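Local coordinates for protein acyl-CoA dehydrogenase (Thermus thermophilus, PDB 2Z1Q) that binds FAD and probably catalyses the oxidation of 2,3-saturated acyl-CoA to 2,3-dehydroacyl-CoA, handing the electrons to an acceptor, at residues Ala506-Leu509 with Ala510-Leu514; Gly480-Ala483 with Asp484-Asp488; Thr94-Ala97 with Glu98-Gly102. One frame throughout, in Å; residues are numbered along the deposited sequence.

Contact 1 of 3, residues Ala506-Leu509 with Ala510-Leu514; sequences APVL and ARIYL
Val508 and Ile512 meet because their first torsions send one branch of each to the same side of the helix. Val508 holds CG1 opposite its backbone N (chi1 179°). Ile512 puts CG1 beside its own N (chi1 -75°), and the extended second torsion carries CD1 back over the preceding turn. This is an i to i+4 pair at the start of helix 505-528, in the helical C-terminal part of the acyl-CoA dehydrogenase fold. Val508 CG1 and Ile512 CD1 are 4.1 Å apart, and the two side chains cross obliquely. Ile512 CG1 also rests on the turn below, 3.2 Å from Val508 O. That same oxygen accepts the backbone N-H of Ile512.

The backbone bonds of the turn run from Ala506, Pro507, Val508 and Leu509 to the residues four further on. The Ala510 N to Ala506 O bond is 2.9 Å long. Leu509 O takes the N-H of Tyr513 at 3.2 Å and has a second donor in Ser311 OG of helix 300-331.

Arg511 folds back over the first turn. Its chain bends at the third torsion (-59°), and the guanidinium then lies with one face over Pro507 O. NE forms a salt bridge with Glu446, which helps to fix the group. Helix 556-570 packs on Val508, Leu509 and Ile512. Helix 476-502 lies against Ala506 and Tyr513. At the far end of the arginine, Arg511 NH1 comes to 4.2 Å from Pro507 CB.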
loop_
_atom_site.group_PDB
_atom_site.type_symbol
_atom_site.label_atom_id
_atom_site.label_comp_id
_atom_site.label_asym_id
_atom_site.label_seq_id
_atom_site.Cartn_x
_atom_site.Cartn_y
_atom_site.Cartn_z
ATOM N N ALA B 506 7.470 -24.832 8.805
ATOM C CA ALA B 506 6.101 -24.799 8.298
ATOM C C ALA B 506 5.046 -24.560 9.393
ATOM O O ALA B 506 4.226 -23.652 9.272
ATOM C CB ALA B 506 5.782 -26.080 7.529
ATOM N N PRO B 507 5.054 -25.366 10.473
ATOM C CA PRO B 507 4.067 -25.174 11.542
ATOM C C PRO B 507 4.063 -23.752 12.106
ATOM O O PRO B 507 3.005 -23.177 12.378
ATOM C CB PRO B 507 4.489 -26.199 12.598
ATOM C CG PRO B 507 5.070 -27.298 11.777
ATOM C CD PRO B 507 5.887 -26.556 10.742
ATOM N N VAL B 508 5.252 -23.194 12.288
ATOM C CA VAL B 508 5.396 -21.849 12.818
ATOM C C VAL B 508 4.727 -20.820 11.900
ATOM O O VAL B 508 4.031 -19.919 12.368
ATOM C CB VAL B 508 6.891 -21.492 12.977
ATOM C CG1 VAL B 508 7.053 -20.071 13.504
ATOM C CG2 VAL B 508 7.567 -22.495 13.915
ATOM N N LEU B 509 4.930 -20.965 10.592
ATOM C CA LEU B 509 4.353 -20.029 9.635
ATOM C C LEU B 509 2.854 -20.177 9.591
ATOM O O LEU B 509 2.121 -19.190 9.477
ATOM C CB LEU B 509 4.934 -20.259 8.240
ATOM C CG LEU B 509 6.440 -20.008 8.126
ATOM C CD1 LEU B 509 6.859 -20.260 6.691
ATOM C CD2 LEU B 509 6.794 -18.581 8.552
ATOM N N ALA B 510 2.403 -21.419 9.698
ATOM C CA ALA B 510 0.984 -21.705 9.671
ATOM C C ALA B 510 0.295 -21.121 10.906
ATOM O O ALA B 510 -0.810 -20.598 10.814
ATOM C CB ALA B 510 0.766 -23.201 9.604
ATOM N N ARG B 511 0.966 -21.204 12.054
ATOM C CA ARG B 511 0.409 -20.714 13.320
ATOM C C ARG B 511 0.297 -19.187 13.329
ATOM O O ARG B 511 -0.688 -18.628 13.806
ATOM C CB ARG B 511 1.276 -21.219 14.493
ATOM C CG ARG B 511 0.718 -20.982 15.896
ATOM C CD ARG B 511 1.516 -21.769 16.941
ATOM N NE ARG B 511 1.481 -23.198 16.642
ATOM C CZ ARG B 511 2.550 -23.939 16.365
ATOM N NH1 ARG B 511 2.404 -25.230 16.095
ATOM N NH2 ARG B 511 3.762 -23.395 16.365
ATOM N N ILE B 512 1.313 -18.525 12.792
ATOM C CA ILE B 512 1.342 -17.075 12.706
ATOM C C ILE B 512 0.169 -16.563 11.873
ATOM O O ILE B 512 -0.472 -15.569 12.221
ATOM C CB ILE B 512 2.673 -16.636 12.066
ATOM C CG1 ILE B 512 3.795 -16.779 13.095
ATOM C CG2 ILE B 512 2.567 -15.223 11.507
ATOM C CD1 ILE B 512 5.155 -16.536 12.513
ATOM N N TYR B 513 -0.118 -17.264 10.783
ATOM C CA TYR B 513 -1.195 -16.889 9.876
ATOM C C TYR B 513 -2.561 -17.175 10.497
ATOM O O TYR B 513 -3.475 -16.338 10.447
ATOM C CB TYR B 513 -1.037 -17.652 8.552
ATOM C CG TYR B 513 -2.033 -17.236 7.509
ATOM C CD1 TYR B 513 -1.754 -16.176 6.649
ATOM C CD2 TYR B 513 -3.294 -17.824 7.446
ATOM C CE1 TYR B 513 -2.698 -15.704 5.763
ATOM C CE2 TYR B 513 -4.264 -17.351 6.553
ATOM C CZ TYR B 513 -3.950 -16.279 5.719
ATOM O OH TYR B 513 -4.872 -15.706 4.879
ATOM N N LEU B 514 -2.689 -18.361 11.082
ATOM C CA LEU B 514 -3.920 -18.796 11.731
ATOM C C LEU B 514 -4.399 -17.822 12.821
ATOM O O LEU B 514 -5.548 -17.366 12.795
ATOM C CB LEU B 514 -3.710 -20.187 12.335
ATOM C CG LEU B 514 -4.850 -20.733 13.194
ATOM C CD1 LEU B 514 -6.122 -20.729 12.374
ATOM C CD2 LEU B 514 -4.527 -22.139 13.682
#

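Contact 2 of 3, residues Gly480-Ala483 with Asp484-Asp488; sequences GAVA and DILID
The carboxylate of Asp484 lies across from the carbonyl of Gly480, one turn earlier. Gly480 O stands above the carboxylate plane, 3.3 Å from Asp484 CG. It is nearer to OD2, at 3.1 Å, and since both are acceptors no hydrogen bond joins them. OD1 has its partner elsewhere, in a salt bridge to Arg405 NE. The first torsion of Asp484 (-71°) keeps CG beside its own backbone N, which folds the carboxylate back over the Gly480 peptide. With an alanine here, Arg405 would probably lose its charged mate and be freer to turn.

Gly480 O is meanwhile taken by the backbone N-H of Asp484 at 2.9 Å. Val482 O accepts the N-H of Leu486 at 3.1 Å. The N-H of Ile485 bonds to Ala481 O and makes a weak second bond to Val482 O.

The side chains of Val482 and Leu486 run next to each other in the same direction, with Val482 CG1 4.1 Å from Leu486 CD1. Ile485 and Ile487 each lay CG1 against a carbonyl oxygen of the turn before. The distance is 3.1 Å from Ile485 CG1 to Ala481 O and 3.0 Å from Ile487 CG1 to Ala483 O.

Helix 445-468 packs against Val482, Ile485 and Leu486, and helix 348-372 against Ile487. Gln476, an FAD-binding residue, is four residues before Gly480, which itself lies about 10 Å from a bound FAD. The arrangement is one of successive turns of alpha-helix within helix 476-502, a helix of the C-terminal domain, mostly buried along this stretch.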
loop_
_atom_site.group_PDB
_atom_site.type_symbol
_atom_site.label_atom_id
_atom_site.label_comp_id
_atom_site.label_asym_id
_atom_site.label_seq_id
_atom_site.Cartn_x
_atom_site.Cartn_y
_atom_site.Cartn_z
ATOM N N GLY B 480 -18.581 -9.189 1.459
ATOM C CA GLY B 480 -17.141 -9.042 1.560
ATOM C C GLY B 480 -16.562 -9.613 2.841
ATOM O O GLY B 480 -15.537 -10.303 2.815
ATOM N N ALA B 481 -17.202 -9.300 3.965
ATOM C CA ALA B 481 -16.747 -9.815 5.248
ATOM C C ALA B 481 -16.835 -11.352 5.164
ATOM O O ALA B 481 -15.949 -12.057 5.625
ATOM C CB ALA B 481 -17.627 -9.266 6.391
ATOM N N VAL B 482 -17.899 -11.863 4.553
ATOM C CA VAL B 482 -18.040 -13.315 4.406
ATOM C C VAL B 482 -16.905 -13.892 3.548
ATOM O O VAL B 482 -16.320 -14.912 3.906
ATOM C CB VAL B 482 -19.414 -13.679 3.785
ATOM C CG1 VAL B 482 -19.440 -15.147 3.384
ATOM C CG2 VAL B 482 -20.513 -13.415 4.794
ATOM N N ALA B 483 -16.580 -13.232 2.436
ATOM C CA ALA B 483 -15.506 -13.679 1.549
ATOM C C ALA B 483 -14.146 -13.683 2.242
ATOM O O ALA B 483 -13.349 -14.600 2.053
ATOM C CB ALA B 483 -15.462 -12.800 0.279
ATOM N N ASP B 484 -13.881 -12.668 3.060
ATOM C CA ASP B 484 -12.620 -12.588 3.789
ATOM C C ASP B 484 -12.466 -13.752 4.781
ATOM O O ASP B 484 -11.356 -14.199 5.061
ATOM C CB ASP B 484 -12.502 -11.239 4.499
ATOM C CG ASP B 484 -12.284 -10.094 3.521
ATOM O OD1 ASP B 484 -11.522 -10.309 2.554
ATOM O OD2 ASP B 484 -12.861 -8.997 3.704
ATOM N N ILE B 485 -13.580 -14.256 5.294
ATOM C CA ILE B 485 -13.504 -15.376 6.223
ATOM C C ILE B 485 -13.199 -16.644 5.421
ATOM O O ILE B 485 -12.328 -17.431 5.802
ATOM C CB ILE B 485 -14.819 -15.514 7.008
ATOM C CG1 ILE B 485 -15.083 -14.200 7.747
ATOM C CG2 ILE B 485 -14.723 -16.665 8.009
ATOM C CD1 ILE B 485 -16.355 -14.167 8.533
ATOM N N LEU B 486 -13.884 -16.805 4.288
ATOM C CA LEU B 486 -13.676 -17.962 3.417
ATOM C C LEU B 486 -12.232 -17.993 2.918
ATOM O O LEU B 486 -11.623 -19.066 2.836
ATOM C CB LEU B 486 -14.657 -17.917 2.231
ATOM C CG LEU B 486 -16.133 -18.091 2.608
ATOM C CD1 LEU B 486 -17.025 -17.803 1.405
ATOM C CD2 LEU B 486 -16.363 -19.505 3.121
ATOM N N ILE B 487 -11.686 -16.815 2.610
ATOM C CA ILE B 487 -10.302 -16.700 2.143
ATOM C C ILE B 487 -9.309 -17.146 3.209
ATOM O O ILE B 487 -8.391 -17.913 2.921
ATOM C CB ILE B 487 -9.948 -15.239 1.755
ATOM C CG1 ILE B 487 -10.762 -14.838 0.524
ATOM C CG2 ILE B 487 -8.424 -15.095 1.550
ATOM C CD1 ILE B 487 -10.686 -13.383 0.153
ATOM N N ASP B 488 -9.476 -16.654 4.434
ATOM C CA ASP B 488 -8.560 -17.013 5.517
ATOM C C ASP B 488 -8.725 -18.460 5.935
ATOM O O ASP B 488 -7.791 -19.086 6.421
ATOM C CB ASP B 488 -8.775 -16.117 6.733
ATOM C CG ASP B 488 -8.020 -14.814 6.634
ATOM O OD1 ASP B 488 -8.453 -13.824 7.262
ATOM O OD2 ASP B 488 -6.987 -14.777 5.940
#

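Contact 3 of 3, residues Thr94-Ala97 with Glu98-Gly102; sequences TVVA and EELSG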
loop_
_atom_site.group_PDB
_atom_site.type_symbol
_atom_site.label_atom_id
_atom_site.label_comp_id
_atom_site.label_asym_id
_atom_site.label_seq_id
_atom_site.Cartn_x
_atom_site.Cartn_y
_atom_site.Cartn_z
ATOM N N THR B 94 1.254 -23.196 -14.145
ATOM C CA THR B 94 1.139 -22.391 -12.935
ATOM C C THR B 94 2.501 -22.085 -12.319
ATOM O O THR B 94 2.743 -20.955 -11.881
ATOM C CB THR B 94 0.240 -23.074 -11.879
ATOM O OG1 THR B 94 -1.072 -23.263 -12.418
ATOM C CG2 THR B 94 0.141 -22.212 -10.633
ATOM N N VAL B 95 3.392 -23.075 -12.285
ATOM C CA VAL B 95 4.719 -22.851 -11.720
ATOM C C VAL B 95 5.505 -21.903 -12.643
ATOM O O VAL B 95 6.320 -21.108 -12.179
ATOM C CB VAL B 95 5.515 -24.183 -11.525
ATOM C CG1 VAL B 95 4.691 -25.171 -10.694
ATOM C CG2 VAL B 95 5.880 -24.790 -12.869
ATOM N N VAL B 96 5.243 -21.985 -13.945
ATOM C CA VAL B 96 5.917 -21.120 -14.915
ATOM C C VAL B 96 5.508 -19.671 -14.641
ATOM O O VAL B 96 6.332 -18.765 -14.692
ATOM C CB VAL B 96 5.546 -21.520 -16.373
ATOM C CG1 VAL B 96 6.006 -20.448 -17.351
ATOM C CG2 VAL B 96 6.209 -22.849 -16.725
ATOM N N ALA B 97 4.234 -19.463 -14.334
ATOM C CA ALA B 97 3.742 -18.127 -14.029
ATOM C C ALA B 97 4.465 -17.596 -12.799
ATOM O O ALA B 97 4.905 -16.453 -12.779
ATOM C CB ALA B 97 2.248 -18.171 -13.775
ATOM N N GLU B 98 4.596 -18.438 -11.776
ATOM C CA GLU B 98 5.252 -18.027 -10.541
ATOM C C GLU B 98 6.713 -17.623 -10.753
ATOM O O GLU B 98 7.153 -16.600 -10.240
ATOM C CB GLU B 98 5.174 -19.135 -9.466
ATOM C CG GLU B 98 6.020 -18.834 -8.202
ATOM C CD GLU B 98 6.046 -19.965 -7.163
ATOM O OE1 GLU B 98 6.893 -19.896 -6.250
ATOM O OE2 GLU B 98 5.230 -20.912 -7.254
ATOM N N GLU B 99 7.454 -18.428 -11.508
ATOM C CA GLU B 99 8.868 -18.158 -11.756
ATOM C C GLU B 99 9.083 -16.941 -12.659
ATOM O O GLU B 99 10.136 -16.310 -12.635
ATOM C CB GLU B 99 9.542 -19.402 -12.361
ATOM C CG GLU B 99 9.696 -20.591 -11.386
ATOM C CD GLU B 99 10.327 -20.199 -10.055
ATOM O OE1 GLU B 99 11.101 -19.215 -10.021
ATOM O OE2 GLU B 99 10.063 -20.878 -9.044
ATOM N N LEU B 100 8.077 -16.607 -13.452
ATOM C CA LEU B 100 8.205 -15.458 -14.328
ATOM C C LEU B 100 7.920 -14.116 -13.647
ATOM O O LEU B 100 8.010 -13.071 -14.288
ATOM C CB LEU B 100 7.321 -15.627 -15.551
ATOM C CG LEU B 100 7.922 -16.517 -16.637
ATOM C CD1 LEU B 100 6.909 -16.626 -17.747
ATOM C CD2 LEU B 100 9.240 -15.948 -17.162
ATOM N N SER B 101 7.604 -14.154 -12.352
ATOM C CA SER B 101 7.328 -12.935 -11.587
ATOM C C SER B 101 8.613 -12.120 -11.413
ATOM O O SER B 101 8.611 -11.065 -10.772
ATOM C CB SER B 101 6.764 -13.283 -10.203
ATOM O OG SER B 101 7.756 -13.878 -9.375
ATOM N N GLY B 102 9.710 -12.618 -11.979
ATOM C CA GLY B 102 10.976 -11.910 -11.871
ATOM C C GLY B 102 11.348 -11.212 -13.164
ATOM O O GLY B 102 12.381 -10.540 -13.255
#
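Val96 and Leu100 extend alongside one another, and Val96 CG1 touches Leu100 CD1 at 3.9 Å. Val96 places CG1 opposite its backbone N (chi1 168°), on the side that Leu100 reaches. Leu100 CG, in turn, lies 3.4 Å from Val96 O. The leucine backbone N-H bonds to that oxygen at 3.0 Å and adds a weak bond to Ala97 O.

The earlier turns are held in the same i to i+4 pattern. Glu98 N donates to Thr94 O at 3.1 Å and Glu99 N to Val95 O at 3.0 Å. Glu99 also rests its CG 3.5 Å from Val95 O before its chain bends at the second torsion (-50°).

The next shell fixes the acidic ends. Glu98 is buried, and its extended chain carries the carboxylate to two partners: OE1 forms a salt bridge with Lys276, and OE2 a hydrogen bond with the hydroxyl of Tyr321. These partners are likely to favour a charged carboxylate. Glu99 OE1 forms a salt bridge with Arg277.

Further out, helix 252-288 packs against Thr94, Ala97 and Glu98. Helix 30-54 lies on Val95, Glu99 and Leu100, while Ile77 touches Val96. The contact spans the last turns of helix 90-99 and the residues that follow it, where the helical N-terminal domain of an acyl-CoA dehydrogenase packs against long helices of the C-terminal domain.

How the contacts relate
Along the chain contact 3 comes first, then contact 2, then contact 1. Contacts 1 and 2 both belong to the C-terminal domain and sit on consecutive helices, 505-528 and 476-502. Their centres are 19 Å apart, yet they touch: Tyr513 OH and Asp488 OD2 are 2.5 Å apart, a probable, weak hydrogen bond. Arg520 also forms a salt bridge with this carboxylate, which further ties the two helices together. Contact 3 belongs to the N-terminal domain, its centre 24 Å from that of contact 1 and 26 Å from that of contact 2. Helix 300-331 bridges the gap, packing on both contact 1 and contact 3.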